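Local structure of putative amidohydrolase (Unidentified, 3FEQ) at residues A186-A198 and N206-V218. The protein probably acts as a zinc-dependent prolidase of the amidohydrolase superfamily, hydrolysing dipeptides that end in proline. Numbering follows the deposited sequence.
Sequences ATQIKIMASGGVA and NTQYSEDEIRAIV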
loop_
_atom_site.group_PDB
_atom_site.type_symbol
_atom_site.label_atom_id
_atom_site.label_comp_id
_atom_site.label_asym_id
_atom_site.label_seq_id
_atom_site.Cartn_x
_atom_site.Cartn_y
_atom_site.Cartn_z
ATOM N N ALA C 186 15.635 18.962 15.931
ATOM C CA ALA C 186 14.944 20.057 16.633
ATOM C C ALA C 186 15.546 20.322 18.005
ATOM O O ALA C 186 15.979 19.403 18.673
ATOM C CB ALA C 186 13.456 19.733 16.779
ATOM N N THR C 187 15.586 21.581 18.413
ATOM C CA THR C 187 16.039 21.939 19.761
ATOM C C THR C 187 14.865 22.035 20.742
ATOM O O THR C 187 15.023 21.788 21.935
ATOM C CB THR C 187 16.808 23.278 19.786
ATOM O OG1 THR C 187 16.097 24.249 19.002
ATOM C CG2 THR C 187 18.221 23.110 19.236
ATOM N N GLN C 188 13.701 22.443 20.239
ATOM C CA GLN C 188 12.456 22.349 21.000
ATOM C C GLN C 188 11.297 21.940 20.088
ATOM O O GLN C 188 11.465 21.825 18.866
ATOM C CB GLN C 188 12.152 23.655 21.758
ATOM C CG GLN C 188 11.818 24.825 20.880
ATOM C CD GLN C 188 13.020 25.344 20.107
ATOM O OE1 GLN C 188 14.121 25.417 20.643
ATOM N NE2 GLN C 188 12.809 25.712 18.841
ATOM N N ILE C 189 10.128 21.715 20.679
ATOM C CA ILE C 189 8.978 21.283 19.906
ATOM C C ILE C 189 7.912 22.347 19.916
ATOM O O ILE C 189 7.591 22.854 20.981
ATOM C CB ILE C 189 8.385 19.998 20.468
ATOM C CG1 ILE C 189 9.414 18.852 20.421
ATOM C CG2 ILE C 189 7.115 19.646 19.719
ATOM C CD1 ILE C 189 9.867 18.474 19.001
ATOM N N LYS C 190 7.404 22.708 18.730
ATOM C CA LYS C 190 6.331 23.695 18.577
ATOM C C LYS C 190 5.045 22.977 18.219
ATOM O O LYS C 190 5.052 22.072 17.387
ATOM C CB LYS C 190 6.681 24.717 17.483
ATOM C CG LYS C 190 5.475 25.493 16.861
ATOM C CD LYS C 190 5.388 26.968 17.306
ATOM C CE LYS C 190 4.019 27.600 16.991
ATOM N NZ LYS C 190 4.080 28.764 16.036
ATOM N N ILE C 191 3.948 23.357 18.872
ATOM C CA ILE C 191 2.615 22.840 18.555
ATOM C C ILE C 191 1.616 23.999 18.466
ATOM O O ILE C 191 1.837 25.077 19.023
ATOM C CB ILE C 191 2.123 21.805 19.613
ATOM C CG1 ILE C 191 1.670 22.492 20.909
ATOM C CG2 ILE C 191 3.208 20.783 19.935
ATOM C CD1 ILE C 191 0.965 21.545 21.876
ATOM N N MET C 192 0.524 23.773 17.750
ATOM C CA MET C 192 -0.595 24.689 17.768
ATOM C C MET C 192 -1.669 24.168 18.737
ATOM O O MET C 192 -2.246 23.109 18.513
ATOM C CB MET C 192 -1.157 24.838 16.356
ATOM C CG MET C 192 -0.099 24.863 15.257
ATOM S SD MET C 192 0.893 26.356 15.270
ATOM C CE MET C 192 1.326 26.489 13.521
ATOM N N ALA C 193 -1.916 24.905 19.821
ATOM C CA ALA C 193 -2.909 24.515 20.839
ATOM C C ALA C 193 -4.170 25.363 20.812
ATOM O O ALA C 193 -4.954 25.342 21.758
ATOM C CB ALA C 193 -2.307 24.557 22.224
ATOM N N SER C 194 -4.374 26.066 19.704
ATOM C CA SER C 194 -5.456 27.025 19.569
ATOM C C SER C 194 -5.654 27.384 18.084
ATOM O O SER C 194 -4.748 27.196 17.257
ATOM C CB SER C 194 -5.112 28.277 20.394
ATOM O OG SER C 194 -6.075 29.304 20.281
ATOM N N GLY C 195 -6.836 27.905 17.761
ATOM C CA GLY C 195 -7.065 28.608 16.500
ATOM C C GLY C 195 -6.110 29.772 16.344
ATOM O O GLY C 195 -5.473 30.176 17.305
ATOM N N GLY C 196 -5.992 30.303 15.135
ATOM C CA GLY C 196 -5.062 31.395 14.902
ATOM C C GLY C 196 -5.558 32.468 13.957
ATOM O O GLY C 196 -6.752 32.756 13.902
ATOM N N VAL C 197 -4.626 33.074 13.226
ATOM C CA VAL C 197 -4.947 34.165 12.314
ATOM C C VAL C 197 -4.639 33.792 10.850
ATOM O O VAL C 197 -5.452 34.042 9.955
ATOM C CB VAL C 197 -4.205 35.461 12.721
ATOM C CG1 VAL C 197 -4.413 36.557 11.679
ATOM C CG2 VAL C 197 -4.657 35.925 14.109
ATOM N N ALA C 198 -3.499 33.133 10.631
ATOM C CA ALA C 198 -2.957 32.896 9.287
ATOM C C ALA C 198 -3.401 31.573 8.641
ATOM O O ALA C 198 -2.919 31.209 7.566
ATOM C CB ALA C 198 -1.430 32.990 9.314
ATOM N N ASN C 206 -11.332 28.788 19.573
ATOM C CA ASN C 206 -11.333 27.391 20.001
ATOM C C ASN C 206 -9.997 26.658 20.057
ATOM O O ASN C 206 -9.009 27.083 19.468
ATOM C CB ASN C 206 -12.418 26.561 19.309
ATOM C CG ASN C 206 -12.334 26.618 17.808
ATOM O OD1 ASN C 206 -13.126 27.306 17.160
ATOM N ND2 ASN C 206 -11.404 25.857 17.235
ATOM N N THR C 207 -9.993 25.559 20.800
ATOM C CA THR C 207 -8.780 24.915 21.268
ATOM C C THR C 207 -8.415 23.804 20.309
ATOM O O THR C 207 -9.244 23.365 19.523
ATOM C CB THR C 207 -9.022 24.285 22.637
ATOM O OG1 THR C 207 -9.985 23.218 22.515
ATOM C CG2 THR C 207 -9.536 25.347 23.617
ATOM N N GLN C 208 -7.177 23.343 20.377
ATOM C CA GLN C 208 -6.696 22.355 19.430
ATOM C C GLN C 208 -5.864 21.308 20.143
ATOM O O GLN C 208 -5.078 21.641 21.020
ATOM C CB GLN C 208 -5.890 23.033 18.312
ATOM C CG GLN C 208 -6.765 23.654 17.210
ATOM C CD GLN C 208 -5.954 24.407 16.155
ATOM O OE1 GLN C 208 -4.748 24.191 16.007
ATOM N NE2 GLN C 208 -6.617 25.300 15.423
ATOM N N TYR C 209 -6.055 20.045 19.768
ATOM C CA TYR C 209 -5.384 18.899 20.401
ATOM C C TYR C 209 -6.036 18.499 21.719
ATOM O O TYR C 209 -6.336 19.338 22.567
ATOM C CB TYR C 209 -3.880 19.135 20.618
ATOM C CG TYR C 209 -3.022 18.802 19.431
ATOM C CD1 TYR C 209 -2.120 19.725 18.919
ATOM C CD2 TYR C 209 -3.121 17.563 18.799
ATOM C CE1 TYR C 209 -1.317 19.425 17.798
ATOM C CE2 TYR C 209 -2.327 17.249 17.691
ATOM C CZ TYR C 209 -1.432 18.185 17.194
ATOM O OH TYR C 209 -0.656 17.873 16.100
ATOM N N SER C 210 -6.226 17.205 21.901
ATOM C CA SER C 210 -6.702 16.695 23.167
ATOM C C SER C 210 -5.600 16.810 24.222
ATOM O O SER C 210 -4.416 16.894 23.884
ATOM C CB SER C 210 -7.098 15.247 22.993
ATOM O OG SER C 210 -5.940 14.482 22.741
ATOM N N GLU C 211 -5.994 16.818 25.493
ATOM C CA GLU C 211 -5.043 16.900 26.595
ATOM C C GLU C 211 -4.118 15.704 26.592
ATOM O O GLU C 211 -2.939 15.832 26.922
ATOM C CB GLU C 211 -5.749 16.997 27.949
ATOM C CG GLU C 211 -6.665 18.221 28.112
ATOM C CD GLU C 211 -6.980 18.565 29.579
ATOM O OE1 GLU C 211 -7.630 19.603 29.827
ATOM O OE2 GLU C 211 -6.586 17.801 30.483
ATOM N N ASP C 212 -4.644 14.546 26.194
ATOM C CA ASP C 212 -3.818 13.353 26.004
ATOM C C ASP C 212 -2.721 13.563 24.976
ATOM O O ASP C 212 -1.569 13.214 25.221
ATOM C CB ASP C 212 -4.673 12.171 25.592
ATOM C CG ASP C 212 -5.435 11.591 26.753
ATOM O OD1 ASP C 212 -5.033 11.857 27.907
ATOM O OD2 ASP C 212 -6.441 10.889 26.518
ATOM N N GLU C 213 -3.081 14.153 23.838
ATOM C CA GLU C 213 -2.102 14.465 22.820
ATOM C C GLU C 213 -1.030 15.425 23.333
ATOM O O GLU C 213 0.160 15.091 23.348
ATOM C CB GLU C 213 -2.782 14.971 21.546
ATOM C CG GLU C 213 -3.429 13.851 20.709
ATOM C CD GLU C 213 -4.527 14.362 19.791
ATOM O OE1 GLU C 213 -4.536 13.993 18.599
ATOM O OE2 GLU C 213 -5.358 15.176 20.242
ATOM N N ILE C 214 -1.448 16.580 23.830
ATOM C CA ILE C 214 -0.492 17.557 24.356
ATOM C C ILE C 214 0.448 16.954 25.394
ATOM O O ILE C 214 1.657 17.168 25.362
ATOM C CB ILE C 214 -1.211 18.776 24.968
ATOM C CG1 ILE C 214 -2.093 19.440 23.908
ATOM C CG2 ILE C 214 -0.200 19.785 25.494
ATOM C CD1 ILE C 214 -2.751 20.735 24.359
ATOM N N ARG C 215 -0.116 16.205 26.328
ATOM C CA ARG C 215 0.684 15.664 27.400
ATOM C C ARG C 215 1.672 14.610 26.888
ATOM O O ARG C 215 2.814 14.582 27.332
ATOM C CB ARG C 215 -0.207 15.131 28.512
ATOM C CG ARG C 215 0.405 15.234 29.877
ATOM C CD ARG C 215 -0.509 14.571 30.894
ATOM N NE ARG C 215 -1.910 14.833 30.582
ATOM C CZ ARG C 215 -2.618 15.837 31.091
ATOM N NH1 ARG C 215 -2.065 16.665 31.971
ATOM N NH2 ARG C 215 -3.887 16.002 30.730
ATOM N N ALA C 216 1.270 13.807 25.904
ATOM C CA ALA C 216 2.219 12.888 25.240
ATOM C C ALA C 216 3.385 13.646 24.587
ATOM O O ALA C 216 4.543 13.296 24.793
ATOM C CB ALA C 216 1.508 11.993 24.233
ATOM N N ILE C 217 3.060 14.744 23.903
ATOM C CA ILE C 217 4.035 15.651 23.266
ATOM C C ILE C 217 5.046 16.221 24.240
ATOM O O ILE C 217 6.246 16.267 23.955
ATOM C CB ILE C 217 3.309 16.862 22.594
ATOM C CG1 ILE C 217 2.477 16.413 21.407
ATOM C CG2 ILE C 217 4.275 17.940 22.173
ATOM C CD1 ILE C 217 1.459 17.424 21.019
ATOM N N VAL C 218 4.548 16.669 25.388
ATOM C CA VAL C 218 5.376 17.268 26.431
ATOM C C VAL C 218 6.341 16.214 26.948
ATOM O O VAL C 218 7.539 16.446 27.002
ATOM C CB VAL C 218 4.491 17.814 27.589
ATOM C CG1 VAL C 218 5.302 18.054 28.818
ATOM C CG2 VAL C 218 3.784 19.110 27.179
HETATM O O HOH W 1 -2.940 21.619 16.467
#
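The side-chain amide of Gln208 lies against the peptide linking Ser194 to Gly195 without bonding to it: Gln208 NE2 is 3.2 Å from Ser194 O, but the angle is too poor for a hydrogen bond. Its OE1-to-NE2 direction runs nearly parallel to the Ser194 C to Gly195 N bond, the two planes tilted by about 30°. CG anti to the carbonyl carbon (chi1 -81°) and an extended chain beyond carry the amide there. The other end of the amide is held: OE1 accepts from His142 N and from a water that also donates to Met192 O. A single beta bridge pairs Ser194 with Thr207; Gly195 N donates to Asn206 O (2.9 Å), while the return bond from Gln208 N to Ala193 O is weak. Strand 189-192 and helix 211-223 begin a beta-alpha-beta unit of the TIM-barrel-like amidohydrolase fold, and the bridge joins the loop leaving the strand's C-terminal end to the approach to the helix. Gly195 O accepts from the zinc ligand His231, so this loop reaches the metal site. Between strand and helix, Ile191 CG2 meets Ile217 CG2 tip to tip at 3.8 Å, and the Ile191 side chain crosses that of Ile214 at about a right angle, CD1 against CG2. Ser210 and Glu213 form a capping box; Glu213 OE2 also salt-bridges Arg179 of a neighbouring subunit.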